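Side-chain contacts in copper-containing nitrite reductase (Hyphomicrobium denitrificans 1NES1, PDB 6TFO), which probably reduces nitrite to nitric oxide at copper centres, using electrons that come from cytochrome c: residues 74-77 against 78-82; 115-119 against 120-124; 315-318 against 319-322; 332-335 against 336-339; 416-420 against 421-425. All blocks are in the same frame, centred on the assembly; numbering follows the deposited sequence.

Interaction 1 (74-77 against 78-82). With CU (copper (II) ion), chain L.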
loop_
_atom_site.group_PDB
_atom_site.type_symbol
_atom_site.label_atom_id
_atom_site.label_comp_id
_atom_site.label_asym_id
_atom_site.label_seq_id
_atom_site.Cartn_x
_atom_site.Cartn_y
_atom_site.Cartn_z
ATOM N N ASN C 74 -16.745 10.656 -8.853
ATOM C CA ASN C 74 -15.840 10.002 -9.828
ATOM C C ASN C 74 -14.896 9.048 -9.078
ATOM O O ASN C 74 -14.149 9.521 -8.215
ATOM C CB ASN C 74 -15.077 11.066 -10.602
ATOM C CG ASN C 74 -14.349 10.502 -11.796
ATOM O OD1 ASN C 74 -13.704 9.466 -11.679
ATOM N ND2 ASN C 74 -14.437 11.192 -12.925
ATOM N N GLY C 75 -14.939 7.753 -9.394
ATOM C CA GLY C 75 -14.107 6.708 -8.753
ATOM C C GLY C 75 -12.775 6.510 -9.472
ATOM O O GLY C 75 -11.725 6.590 -8.798
ATOM N N GLU C 76 -12.798 6.305 -10.796
ATOM C CA GLU C 76 -11.641 5.751 -11.558
ATOM C C GLU C 76 -10.993 6.780 -12.503
ATOM O O GLU C 76 -9.854 6.559 -12.877
ATOM C CB GLU C 76 -12.082 4.484 -12.285
ATOM C CG GLU C 76 -12.694 4.727 -13.657
ATOM C CD GLU C 76 -13.914 5.631 -13.664
ATOM O OE1 GLU C 76 -14.812 5.424 -12.807
ATOM O OE2 GLU C 76 -13.946 6.543 -14.515
ATOM N N GLY C 77 -11.660 7.868 -12.878
ATOM C CA GLY C 77 -10.976 9.036 -13.479
ATOM C C GLY C 77 -11.329 9.269 -14.938
ATOM O O GLY C 77 -10.641 10.070 -15.580
ATOM N N ALA C 78 -12.366 8.619 -15.460
ATOM C CA ALA C 78 -12.925 8.960 -16.793
ATOM C C ALA C 78 -13.966 10.072 -16.607
ATOM O O ALA C 78 -14.253 10.400 -15.470
ATOM C CB ALA C 78 -13.508 7.739 -17.461
ATOM N N GLN C 79 -14.471 10.667 -17.683
ATOM C CA GLN C 79 -15.536 11.696 -17.598
ATOM C C GLN C 79 -16.870 10.970 -17.428
ATOM O O GLN C 79 -17.091 9.936 -18.100
ATOM C CB GLN C 79 -15.569 12.611 -18.814
ATOM C CG GLN C 79 -14.303 13.434 -18.958
ATOM C CD GLN C 79 -14.512 14.589 -19.902
ATOM O OE1 GLN C 79 -15.281 14.525 -20.851
ATOM N NE2 GLN C 79 -13.851 15.685 -19.604
ATOM N N HIS C 80 -17.697 11.482 -16.515
ATOM C CA HIS C 80 -19.009 10.899 -16.136
ATOM C C HIS C 80 -20.012 12.001 -15.764
ATOM O O HIS C 80 -19.623 13.061 -15.201
ATOM C CB HIS C 80 -18.877 9.905 -14.967
ATOM C CG HIS C 80 -17.914 8.790 -15.199
ATOM N ND1 HIS C 80 -18.158 7.793 -16.098
ATOM C CD2 HIS C 80 -16.713 8.527 -14.643
ATOM C CE1 HIS C 80 -17.145 6.955 -16.101
ATOM N NE2 HIS C 80 -16.240 7.392 -15.224
ATOM N N ASP C 81 -21.272 11.722 -16.062
ATOM C CA ASP C 81 -22.432 12.353 -15.410
ATOM C C ASP C 81 -23.444 11.245 -15.086
ATOM O O ASP C 81 -23.150 10.056 -15.318
ATOM C CB ASP C 81 -22.977 13.476 -16.292
ATOM C CG ASP C 81 -23.525 12.998 -17.619
ATOM O OD1 ASP C 81 -23.774 11.809 -17.736
ATOM O OD2 ASP C 81 -23.700 13.838 -18.511
ATOM N N ALA C 82 -24.569 11.633 -14.502
ATOM C CA ALA C 82 -25.782 10.813 -14.364
ATOM C C ALA C 82 -26.938 11.641 -14.917
ATOM O O ALA C 82 -26.994 12.844 -14.599
ATOM C CB ALA C 82 -25.978 10.430 -12.915
HETATM CU CU CU L . -19.506 7.815 -17.624
#
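The imidazole of His80 is met at its NE2 edge by the carboxylate of Glu76, whose OE2 lies in the ring plane. The carboxylate and ring planes stand 85° apart, so one flat group is turned crosswise to the other. Asn74 ND2 also comes up near the ring plane, beside CD2. The ring belongs to a type 1 copper site in a cupredoxin domain: His80 ND1 binds the copper ion at 2.0 Å, and Cys117, His122 and Met127 complete the site.

His80 NE2 donates to Glu76 OE2 over 2.5 Å, in a nearly straight bond of 168°. It reaches the syn side of that oxygen. The anti side takes Ala78 N, 2.8 Å from Glu76 OE2. Two donors thus grip one oxygen, while Glu76 OE1 bonds to Thr36 OG1. Glu76 can fold back over the turn because its CG sits between the backbone N and the carbonyl carbon (chi1 87°) and its chain bends at the next torsion. With copper at ND1 and carboxylate at NE2, the His80 ring is fixed in its rotation.

Asn74 crosses His80 at about a right angle and closes the turn. Its ND2 donates to Ala78 O at 2.7 Å and also bonds to Val94 O. Asn74 OD1 accepts a weak bond from Gly77 N at 2.9 Å.

Interaction 2 (115-119 against 120-124). With CU (copper (II) ion), chain L.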
loop_
_atom_site.group_PDB
_atom_site.type_symbol
_atom_site.label_atom_id
_atom_site.label_comp_id
_atom_site.label_asym_id
_atom_site.label_seq_id
_atom_site.Cartn_x
_atom_site.Cartn_y
_atom_site.Cartn_z
ATOM N N TYR C 115 -31.368 5.986 -14.934
ATOM C CA TYR C 115 -30.219 6.891 -14.728
ATOM C C TYR C 115 -29.046 6.306 -15.504
ATOM O O TYR C 115 -28.814 5.083 -15.407
ATOM C CB TYR C 115 -29.948 7.096 -13.240
ATOM C CG TYR C 115 -29.388 5.940 -12.452
ATOM C CD1 TYR C 115 -28.016 5.774 -12.313
ATOM C CD2 TYR C 115 -30.221 5.107 -11.731
ATOM C CE1 TYR C 115 -27.486 4.761 -11.536
ATOM C CE2 TYR C 115 -29.710 4.081 -10.956
ATOM C CZ TYR C 115 -28.339 3.905 -10.864
ATOM O OH TYR C 115 -27.817 2.911 -10.088
ATOM N N TYR C 116 -28.338 7.147 -16.254
ATOM C CA TYR C 116 -27.256 6.709 -17.160
ATOM C C TYR C 116 -26.233 7.827 -17.353
ATOM O O TYR C 116 -26.525 8.998 -17.082
ATOM C CB TYR C 116 -27.866 6.275 -18.491
ATOM C CG TYR C 116 -28.430 7.411 -19.290
ATOM C CD1 TYR C 116 -27.629 8.120 -20.166
ATOM C CD2 TYR C 116 -29.754 7.801 -19.148
ATOM C CE1 TYR C 116 -28.129 9.185 -20.897
ATOM C CE2 TYR C 116 -30.272 8.859 -19.881
ATOM C CZ TYR C 116 -29.453 9.563 -20.750
ATOM O OH TYR C 116 -29.944 10.610 -21.471
ATOM N N CYS C 117 -25.043 7.460 -17.816
ATOM C CA CYS C 117 -23.960 8.397 -18.178
ATOM C C CYS C 117 -24.117 8.735 -19.659
ATOM O O CYS C 117 -24.311 7.822 -20.456
ATOM C CB CYS C 117 -22.590 7.793 -17.895
ATOM S SG CYS C 117 -21.239 8.898 -18.367
ATOM N N SER C 118 -24.057 10.008 -20.015
ATOM C CA SER C 118 -24.276 10.483 -21.406
ATOM C C SER C 118 -22.941 10.592 -22.143
ATOM O O SER C 118 -22.989 10.906 -23.324
ATOM C CB SER C 118 -24.982 11.812 -21.420
ATOM O OG SER C 118 -24.134 12.827 -20.908
ATOM N N LEU C 119 -21.801 10.398 -21.478
ATOM C CA LEU C 119 -20.475 10.485 -22.159
ATOM C C LEU C 119 -20.376 9.414 -23.263
ATOM O O LEU C 119 -20.949 8.334 -23.172
ATOM C CB LEU C 119 -19.347 10.364 -21.129
ATOM C CG LEU C 119 -18.871 11.671 -20.472
ATOM C CD1 LEU C 119 -18.453 12.723 -21.502
ATOM C CD2 LEU C 119 -19.938 12.235 -19.548
ATOM N N PRO C 120 -19.682 9.695 -24.382
ATOM C CA PRO C 120 -19.660 8.779 -25.524
ATOM C C PRO C 120 -19.340 7.334 -25.127
ATOM O O PRO C 120 -18.288 7.085 -24.552
ATOM C CB PRO C 120 -18.559 9.357 -26.439
ATOM C CG PRO C 120 -18.534 10.843 -26.098
ATOM C CD PRO C 120 -18.863 10.904 -24.616
ATOM N N GLY C 121 -20.285 6.437 -25.391
ATOM C CA GLY C 121 -20.104 4.991 -25.197
ATOM C C GLY C 121 -20.323 4.512 -23.768
ATOM O O GLY C 121 -20.407 3.289 -23.598
ATOM N N HIS C 122 -20.394 5.389 -22.760
ATOM C CA HIS C 122 -20.322 4.981 -21.328
ATOM C C HIS C 122 -21.584 4.202 -20.962
ATOM O O HIS C 122 -21.495 3.275 -20.130
ATOM C CB HIS C 122 -20.074 6.184 -20.412
ATOM C CG HIS C 122 -18.657 6.650 -20.445
ATOM N ND1 HIS C 122 -18.028 7.170 -19.339
ATOM C CD2 HIS C 122 -17.740 6.658 -21.438
ATOM C CE1 HIS C 122 -16.783 7.492 -19.655
ATOM N NE2 HIS C 122 -16.579 7.166 -20.930
ATOM N N ARG C 123 -22.722 4.543 -21.568
ATOM C CA ARG C 123 -24.000 3.845 -21.282
ATOM C C ARG C 123 -23.908 2.413 -21.838
ATOM O O ARG C 123 -24.181 1.453 -21.085
ATOM C CB ARG C 123 -25.173 4.624 -21.874
ATOM C CG ARG C 123 -26.534 4.084 -21.451
ATOM C CD ARG C 123 -27.663 4.886 -22.061
ATOM N NE ARG C 123 -28.941 4.559 -21.441
ATOM C CZ ARG C 123 -30.070 5.250 -21.609
ATOM N NH1 ARG C 123 -31.173 4.847 -21.004
ATOM N NH2 ARG C 123 -30.089 6.338 -22.370
ATOM N N GLN C 124 -23.530 2.290 -23.108
ATOM C CA GLN C 124 -23.241 0.999 -23.792
ATOM C C GLN C 124 -22.256 0.179 -22.930
ATOM O O GLN C 124 -22.459 -1.028 -22.791
ATOM C CB GLN C 124 -22.673 1.223 -25.205
ATOM C CG GLN C 124 -23.564 2.008 -26.170
ATOM C CD GLN C 124 -23.212 3.485 -26.271
ATOM O OE1 GLN C 124 -23.288 4.268 -25.306
ATOM N NE2 GLN C 124 -22.814 3.887 -27.467
HETATM CU CU CU L . -19.506 7.815 -17.624
HETATM O O HOH W 1 -23.343 7.112 -22.862
#
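This loop, between strand 111-116 and strand 128-134, carries three ligands of a type 1 copper: Cys117, His122 and Met127. His80 is the fourth. Cys117 SG binds the copper ion at 2.2 Å and His122 ND1 binds it at 2.4 Å. Cys117 holds its sulfur trans to its own backbone N (chi1 179°), which brings SG to the metal. The sulfur also accepts a hydrogen bond from Leu119 N.

Leu119 packs against the His122 ring. Its CB stands over the centre of one face, 3.9 Å from the ring centroid, in a CH-pi contact. The backbone turns tightly between these two residues. His122 N donates to Leu119 O at 3.0 Å, from above the carbonyl plane, and Pro120 and Gly121 occupy the corner. A water bridges the two arms. It donates to Cys117 O and Leu119 O and accepts from Arg123 N.

Further out, Arg123 lays its guanidinium flat on the Tyr116 ring. The planes are 5° apart and Arg123 CZ is 3.8 Å from the ring centroid, so this is a stacked cation-pi pair. NH2 lies over the middle of the ring. The arginine chain is extended from CG to NE, which carries it back along the strand. Arg123 NE bonds to Gln128 and NH1 forms a salt bridge with Asp114, while Tyr116 OH bonds to Asp85. A loop that supplies a cysteine, a histidine and a methionine in turn, with a second histidine from another loop, is typical of the type 1 copper site of cupredoxins.

Interaction 3 (315-318 against 319-322)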
loop_
_atom_site.group_PDB
_atom_site.type_symbol
_atom_site.label_atom_id
_atom_site.label_comp_id
_atom_site.label_asym_id
_atom_site.label_seq_id
_atom_site.Cartn_x
_atom_site.Cartn_y
_atom_site.Cartn_z
ATOM N N GLU C 315 -20.256 1.672 16.558
ATOM C CA GLU C 315 -19.358 1.669 17.735
ATOM C C GLU C 315 -18.535 2.953 17.735
ATOM O O GLU C 315 -18.336 3.555 16.669
ATOM C CB GLU C 315 -18.414 0.467 17.681
ATOM C CG GLU C 315 -19.109 -0.859 17.925
ATOM C CD GLU C 315 -18.127 -2.015 18.003
ATOM O OE1 GLU C 315 -17.715 -2.513 16.926
ATOM O OE2 GLU C 315 -17.721 -2.372 19.138
ATOM N N MET C 316 -18.023 3.309 18.900
ATOM C CA MET C 316 -17.329 4.597 19.126
ATOM C C MET C 316 -15.904 4.489 18.573
ATOM O O MET C 316 -15.263 3.432 18.759
ATOM C CB MET C 316 -17.318 4.919 20.621
ATOM C CG MET C 316 -16.974 6.340 20.940
ATOM S SD MET C 316 -15.612 6.340 22.083
ATOM C CE MET C 316 -14.315 6.258 20.870
ATOM N N ASP C 317 -15.437 5.546 17.920
ATOM C CA ASP C 317 -14.094 5.610 17.304
ATOM C C ASP C 317 -13.261 6.622 18.088
ATOM O O ASP C 317 -13.430 7.828 17.853
ATOM C CB ASP C 317 -14.234 5.954 15.823
ATOM C CG ASP C 317 -12.914 5.924 15.094
ATOM O OD1 ASP C 317 -11.908 6.247 15.730
ATOM O OD2 ASP C 317 -12.904 5.568 13.897
ATOM N N TYR C 318 -12.385 6.157 18.981
ATOM C CA TYR C 318 -11.616 7.045 19.893
ATOM C C TYR C 318 -10.821 8.057 19.070
ATOM O O TYR C 318 -10.818 9.224 19.449
ATOM C CB TYR C 318 -10.681 6.305 20.859
ATOM C CG TYR C 318 -10.211 7.177 21.999
ATOM C CD1 TYR C 318 -11.135 7.670 22.906
ATOM C CD2 TYR C 318 -8.880 7.565 22.153
ATOM C CE1 TYR C 318 -10.767 8.523 23.937
ATOM C CE2 TYR C 318 -8.484 8.379 23.208
ATOM C CZ TYR C 318 -9.436 8.877 24.098
ATOM O OH TYR C 318 -9.154 9.724 25.148
ATOM N N GLU C 319 -10.165 7.648 17.988
ATOM C CA GLU C 319 -9.291 8.584 17.229
ATOM C C GLU C 319 -10.150 9.698 16.628
ATOM O O GLU C 319 -9.657 10.815 16.566
ATOM C CB GLU C 319 -8.438 7.894 16.164
ATOM C CG GLU C 319 -6.955 8.211 16.343
ATOM C CD GLU C 319 -6.314 7.649 17.620
ATOM O OE1 GLU C 319 -5.609 6.607 17.506
ATOM O OE2 GLU C 319 -6.526 8.229 18.736
ATOM N N LYS C 320 -11.396 9.416 16.246
ATOM C CA LYS C 320 -12.323 10.433 15.688
ATOM C C LYS C 320 -12.763 11.400 16.805
ATOM O O LYS C 320 -12.780 12.621 16.564
ATOM C CB LYS C 320 -13.508 9.752 15.007
ATOM C CG LYS C 320 -13.208 9.225 13.611
ATOM C CD LYS C 320 -14.386 8.524 13.014
ATOM C CE LYS C 320 -14.057 7.791 11.729
ATOM N NZ LYS C 320 -15.292 7.205 11.154
ATOM N N LEU C 321 -13.078 10.874 17.986
ATOM C CA LEU C 321 -13.501 11.674 19.162
ATOM C C LEU C 321 -12.399 12.682 19.521
ATOM O O LEU C 321 -12.705 13.878 19.535
ATOM C CB LEU C 321 -13.837 10.744 20.334
ATOM C CG LEU C 321 -14.247 11.446 21.627
ATOM C CD1 LEU C 321 -15.471 12.316 21.420
ATOM C CD2 LEU C 321 -14.491 10.440 22.734
ATOM N N ILE C 322 -11.167 12.246 19.771
ATOM C CA ILE C 322 -10.075 13.162 20.232
ATOM C C ILE C 322 -9.620 14.090 19.096
ATOM O O ILE C 322 -8.963 15.103 19.397
ATOM C CB ILE C 322 -8.890 12.407 20.873
ATOM C CG1 ILE C 322 -8.132 11.526 19.878
ATOM C CG2 ILE C 322 -9.378 11.634 22.088
ATOM C CD1 ILE C 322 -6.820 10.981 20.438
#
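Tyr318 and Ile322 cross at about a right angle, with the isoleucine over one face of the phenol ring. Ile322 CG2 does the touching. It is offset toward the rim and comes 3.4 Å from Tyr318 CZ, in a CH-pi contact. The other branch of Ile322, CG1, sits between the backbone N and the carbonyl carbon (chi1 66°), which leaves CG2 turned to the ring.

Asp317 and Lys320 meet in a different way. The lysine chain is extended beyond CG and slants past the carboxylate, so its methylenes do most of the touching. Lys320 CE is 3.3 Å from Asp317 OD2. The ammonium goes further: Lys320 NZ is 4.0 Å from Asp317 OD2, a long salt bridge. Its stronger partners are Thr304 O, Val305 O and Glu327.

Asp317 is the N-cap of helix 318-323. Its OD1 accepts from Lys320 N at 3.3 Å, and the donor sits well above the carboxylate plane, 60° out of it. The aspartate backbone bonds as well, with Leu321 N donating to Asp317 O at 3.1 Å. One residue on, Ile322 N donates to Tyr318 O at 3.1 Å.

The start of this short helix lies against another subunit. Tyr318 N bonds to Ser100 OG of that neighbouring subunit, and Tyr318 packs on its Gln69. At the far end, Leu321 O bonds to Ser422 OG of the same neighbour, and Ile322 O bonds to its His426.

Interaction 4 (332-335 against 336-339)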
loop_
_atom_site.group_PDB
_atom_site.type_symbol
_atom_site.label_atom_id
_atom_site.label_comp_id
_atom_site.label_asym_id
_atom_site.label_seq_id
_atom_site.Cartn_x
_atom_site.Cartn_y
_atom_site.Cartn_z
ATOM N N ASN C 332 -31.398 15.991 20.138
ATOM C CA ASN C 332 -32.121 15.108 21.088
ATOM C C ASN C 332 -31.868 13.655 20.674
ATOM O O ASN C 332 -32.838 12.869 20.596
ATOM C CB ASN C 332 -33.616 15.448 21.160
ATOM C CG ASN C 332 -33.916 16.826 21.722
ATOM O OD1 ASN C 332 -33.065 17.711 21.737
ATOM N ND2 ASN C 332 -35.134 17.031 22.187
ATOM N N GLY C 333 -30.614 13.327 20.371
ATOM C CA GLY C 333 -30.090 11.957 20.533
ATOM C C GLY C 333 -30.111 11.072 19.297
ATOM O O GLY C 333 -29.395 10.069 19.320
ATOM N N SER C 334 -30.895 11.373 18.265
ATOM C CA SER C 334 -31.122 10.415 17.157
ATOM C C SER C 334 -31.353 11.146 15.833
ATOM O O SER C 334 -31.769 12.313 15.842
ATOM C CB SER C 334 -32.265 9.468 17.467
ATOM O OG SER C 334 -33.514 10.031 17.087
ATOM N N VAL C 335 -31.064 10.459 14.729
ATOM C CA VAL C 335 -31.478 10.901 13.372
ATOM C C VAL C 335 -32.998 10.748 13.331
ATOM O O VAL C 335 -33.493 9.696 13.776
ATOM C CB VAL C 335 -30.776 10.106 12.256
ATOM C CG1 VAL C 335 -31.148 10.632 10.880
ATOM C CG2 VAL C 335 -29.262 10.100 12.436
ATOM N N GLY C 336 -33.688 11.802 12.900
ATOM C CA GLY C 336 -35.155 11.880 12.850
ATOM C C GLY C 336 -35.790 12.245 14.189
ATOM O O GLY C 336 -37.040 12.320 14.238
ATOM N N ALA C 337 -35.000 12.458 15.243
ATOM C CA ALA C 337 -35.479 12.844 16.590
ATOM C C ALA C 337 -36.584 13.904 16.480
ATOM O O ALA C 337 -37.667 13.662 17.006
ATOM C CB ALA C 337 -34.335 13.348 17.422
ATOM N N LEU C 338 -36.318 15.020 15.796
ATOM C CA LEU C 338 -37.202 16.212 15.767
ATOM C C LEU C 338 -37.867 16.356 14.395
ATOM O O LEU C 338 -38.431 17.438 14.146
ATOM C CB LEU C 338 -36.372 17.456 16.081
ATOM C CG LEU C 338 -35.682 17.463 17.441
ATOM C CD1 LEU C 338 -35.288 18.878 17.811
ATOM C CD2 LEU C 338 -36.546 16.833 18.529
ATOM N N THR C 339 -37.803 15.317 13.551
ATOM C CA THR C 339 -38.527 15.270 12.251
ATOM C C THR C 339 -39.560 14.131 12.252
ATOM O O THR C 339 -40.707 14.407 11.941
ATOM C CB THR C 339 -37.565 15.134 11.068
ATOM O OG1 THR C 339 -36.886 13.891 11.249
ATOM C CG2 THR C 339 -36.589 16.290 10.958
#
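Ala337, Gly336 and Asn332 bury the most surface where the chain leaves strand 328-331 and enters helix 337-341. The methyl of Ala337 fits into the bend made by the preceding residues. Its CB lies 3.2 Å from Ser334 O and 3.4 Å from Ser334 OG. The carbonyl of Asn332 also faces it, with Asn332 O 3.5 Å from Ala337 CB.

Gly336 forms the corner. Its positive phi of 82° suits a residue without a side chain. The bend is closed by Ala337 N, which donates to Ser334 O at 3.3 Å. The donor stands well above the carbonyl plane, so the bond misses the lone-pair directions. Gly336 is also the N-cap. Its carbonyl O accepts from Thr339 N at 3.2 Å and bonds to Thr341 OG1.

Asn332 meets Leu338 at about a right angle. Leu338 CD2 touches the amide, 3.9 Å from Asn332 ND2. With CG beside its backbone N (chi1 -65°), the asparagine sets its amide alongside Leu338 CD2. The polar ends are satisfied beyond the contact: ND2 bonds to Arg150 O and Tyr296 O, and OD1 accepts from Met298 N. Ser334 OG has its partner in Thr149 OG1, which also bonds to Asn332 O.

The site is buried and lies away from the copper centres. Its packing joins an edge strand to a short helix. The arrangement is a type II beta turn, Ser334 to Ala337, running directly into a helix N-terminus.

Interaction 5 (416-420 against 421-425). With CU (copper (II) ion), chain E.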
loop_
_atom_site.group_PDB
_atom_site.type_symbol
_atom_site.label_atom_id
_atom_site.label_comp_id
_atom_site.label_asym_id
_atom_site.label_seq_id
_atom_site.Cartn_x
_atom_site.Cartn_y
_atom_site.Cartn_z
ATOM N N LEU C 416 -35.395 23.767 12.300
ATOM C CA LEU C 416 -34.233 23.970 13.201
ATOM C C LEU C 416 -32.976 23.391 12.541
ATOM O O LEU C 416 -33.011 22.214 12.148
ATOM C CB LEU C 416 -34.494 23.247 14.527
ATOM C CG LEU C 416 -35.497 23.878 15.494
ATOM C CD1 LEU C 416 -36.921 23.808 14.944
ATOM C CD2 LEU C 416 -35.420 23.175 16.843
ATOM N N VAL C 417 -31.899 24.175 12.452
ATOM C CA VAL C 417 -30.599 23.754 11.852
ATOM C C VAL C 417 -29.442 24.336 12.662
ATOM O O VAL C 417 -29.625 25.389 13.323
ATOM C CB VAL C 417 -30.467 24.183 10.376
ATOM C CG1 VAL C 417 -31.615 23.647 9.529
ATOM C CG2 VAL C 417 -30.333 25.695 10.218
ATOM N N ASP C 418 -28.286 23.677 12.584
ATOM C CA ASP C 418 -26.955 24.311 12.773
ATOM C C ASP C 418 -26.582 24.836 11.387
ATOM O O ASP C 418 -26.639 24.054 10.458
ATOM C CB ASP C 418 -25.990 23.296 13.363
ATOM C CG ASP C 418 -24.605 23.813 13.659
ATOM O OD1 ASP C 418 -24.232 24.874 13.080
ATOM O OD2 ASP C 418 -23.906 23.141 14.473
ATOM N N HIS C 419 -26.344 26.132 11.221
ATOM C CA HIS C 419 -26.221 26.759 9.876
ATOM C C HIS C 419 -24.829 26.472 9.295
ATOM O O HIS C 419 -24.512 27.042 8.226
ATOM C CB HIS C 419 -26.550 28.268 9.922
ATOM C CG HIS C 419 -27.240 28.752 8.691
ATOM N ND1 HIS C 419 -26.586 28.890 7.490
ATOM C CD2 HIS C 419 -28.526 29.097 8.467
ATOM C CE1 HIS C 419 -27.444 29.310 6.581
ATOM N NE2 HIS C 419 -28.643 29.443 7.149
ATOM N N ALA C 420 -24.007 25.678 9.987
ATOM C CA ALA C 420 -22.888 24.939 9.355
ATOM C C ALA C 420 -23.528 23.745 8.635
ATOM O O ALA C 420 -23.613 22.661 9.225
ATOM C CB ALA C 420 -21.844 24.523 10.371
ATOM N N LEU C 421 -24.023 23.976 7.422
ATOM C CA LEU C 421 -25.168 23.211 6.865
ATOM C C LEU C 421 -24.729 21.857 6.295
ATOM O O LEU C 421 -25.643 21.042 5.992
ATOM C CB LEU C 421 -25.882 24.055 5.809
ATOM C CG LEU C 421 -26.829 25.117 6.366
ATOM C CD1 LEU C 421 -27.388 25.948 5.222
ATOM C CD2 LEU C 421 -27.956 24.483 7.174
ATOM N N SER C 422 -23.423 21.591 6.182
ATOM C CA SER C 422 -22.936 20.222 5.877
ATOM C C SER C 422 -23.486 19.265 6.948
ATOM O O SER C 422 -23.645 18.062 6.648
ATOM C CB SER C 422 -21.435 20.148 5.758
ATOM O OG SER C 422 -21.005 20.716 4.535
ATOM N N ARG C 423 -23.839 19.778 8.127
ATOM C CA ARG C 423 -24.289 18.917 9.244
ATOM C C ARG C 423 -25.715 18.434 8.987
ATOM O O ARG C 423 -26.106 17.490 9.665
ATOM C CB ARG C 423 -24.114 19.654 10.563
ATOM C CG ARG C 423 -22.653 19.949 10.831
ATOM C CD ARG C 423 -22.405 20.849 12.012
ATOM N NE ARG C 423 -21.060 21.399 11.893
ATOM C CZ ARG C 423 -20.521 22.285 12.728
ATOM N NH1 ARG C 423 -21.193 22.735 13.780
ATOM N NH2 ARG C 423 -19.291 22.707 12.513
ATOM N N LEU C 424 -26.425 18.998 8.007
ATOM C CA LEU C 424 -27.684 18.411 7.471
ATOM C C LEU C 424 -27.399 16.963 7.067
ATOM O O LEU C 424 -28.185 16.068 7.391
ATOM C CB LEU C 424 -28.150 19.189 6.235
ATOM C CG LEU C 424 -28.790 20.551 6.468
ATOM C CD1 LEU C 424 -29.081 21.250 5.140
ATOM C CD2 LEU C 424 -30.059 20.418 7.293
ATOM N N ASP C 425 -26.298 16.759 6.350
ATOM C CA ASP C 425 -25.919 15.456 5.743
ATOM C C ASP C 425 -25.345 14.520 6.815
ATOM O O ASP C 425 -24.916 13.450 6.434
ATOM C CB ASP C 425 -24.968 15.690 4.562
ATOM C CG ASP C 425 -25.577 16.587 3.498
ATOM O OD1 ASP C 425 -26.711 16.276 3.093
ATOM O OD2 ASP C 425 -24.930 17.600 3.108
HETATM CU CU CU E . -30.489 29.749 6.159
#
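Asp418 and Arg423 form a buried salt bridge across a tight bend, and both are tied to other parts of the protein. Arg423 NH1 donates to Asp418 OD2 at 2.8 Å. The bond is bent, 139° at the hydrogen. The carboxylate and guanidinium planes are 83° apart, and the nitrogen comes from above the carboxylate plane. Gln299 NE2 is a second partner of OD2. The other oxygen, Asp418 OD1, accepts from Ala420 N at 3.2 Å, an Asx turn, and also from Ser366 N. The carboxylate therefore has four donors.

Arg423 is shared between chains. Its NE forms a salt bridge with Glu324 of a neighbouring subunit, and NH1 has a weak bond to Thr364 O. Ala420 covers one guanidinium face, with its CB 3.5 Å from Arg423 CZ. Arg423 N donates to Ala420 O at 3.1 Å, which starts the 3-10 segment 421-425. Leu424 N continues it with a bond to Leu421 O.

His419 NE2 binds copper at 2.1 Å, and His227 and His262 of the neighbouring subunit bind the same ion. Leu421 sits over one face of the imidazole, where its CD1 is 3.6 Å from His419 CE1 in a CH-pi contact. Leu421 also reaches Val417: its CD2 is 4.0 Å from Val417 CG2. Three histidines from two subunits round one ion are the hallmark of the type 2 copper site in copper nitrite reductases.

How the interactions relate
Interactions 1 and 2 build one type 1 copper site from two loops. Their centres are 10 Å apart, and Asp81 OD2 and Ser118 OG, 2.6 Å apart, probably form a hydrogen bond between them. Interaction 5 serves another metal, the copper held between subunits. Its centre is about 28 Å from that of interaction 1 and 34 Å from that of interaction 2 within the chain. Interaction 4 holds no metal ligand but lies near interaction 5, with nearest atoms about 4 Å apart. Interaction 3 is 21 Å, centre to centre, from both interactions 4 and 5. Within one chain interactions 3 and 5 do not touch, but 319-322 of one subunit meets 421-425 of a neighbouring subunit.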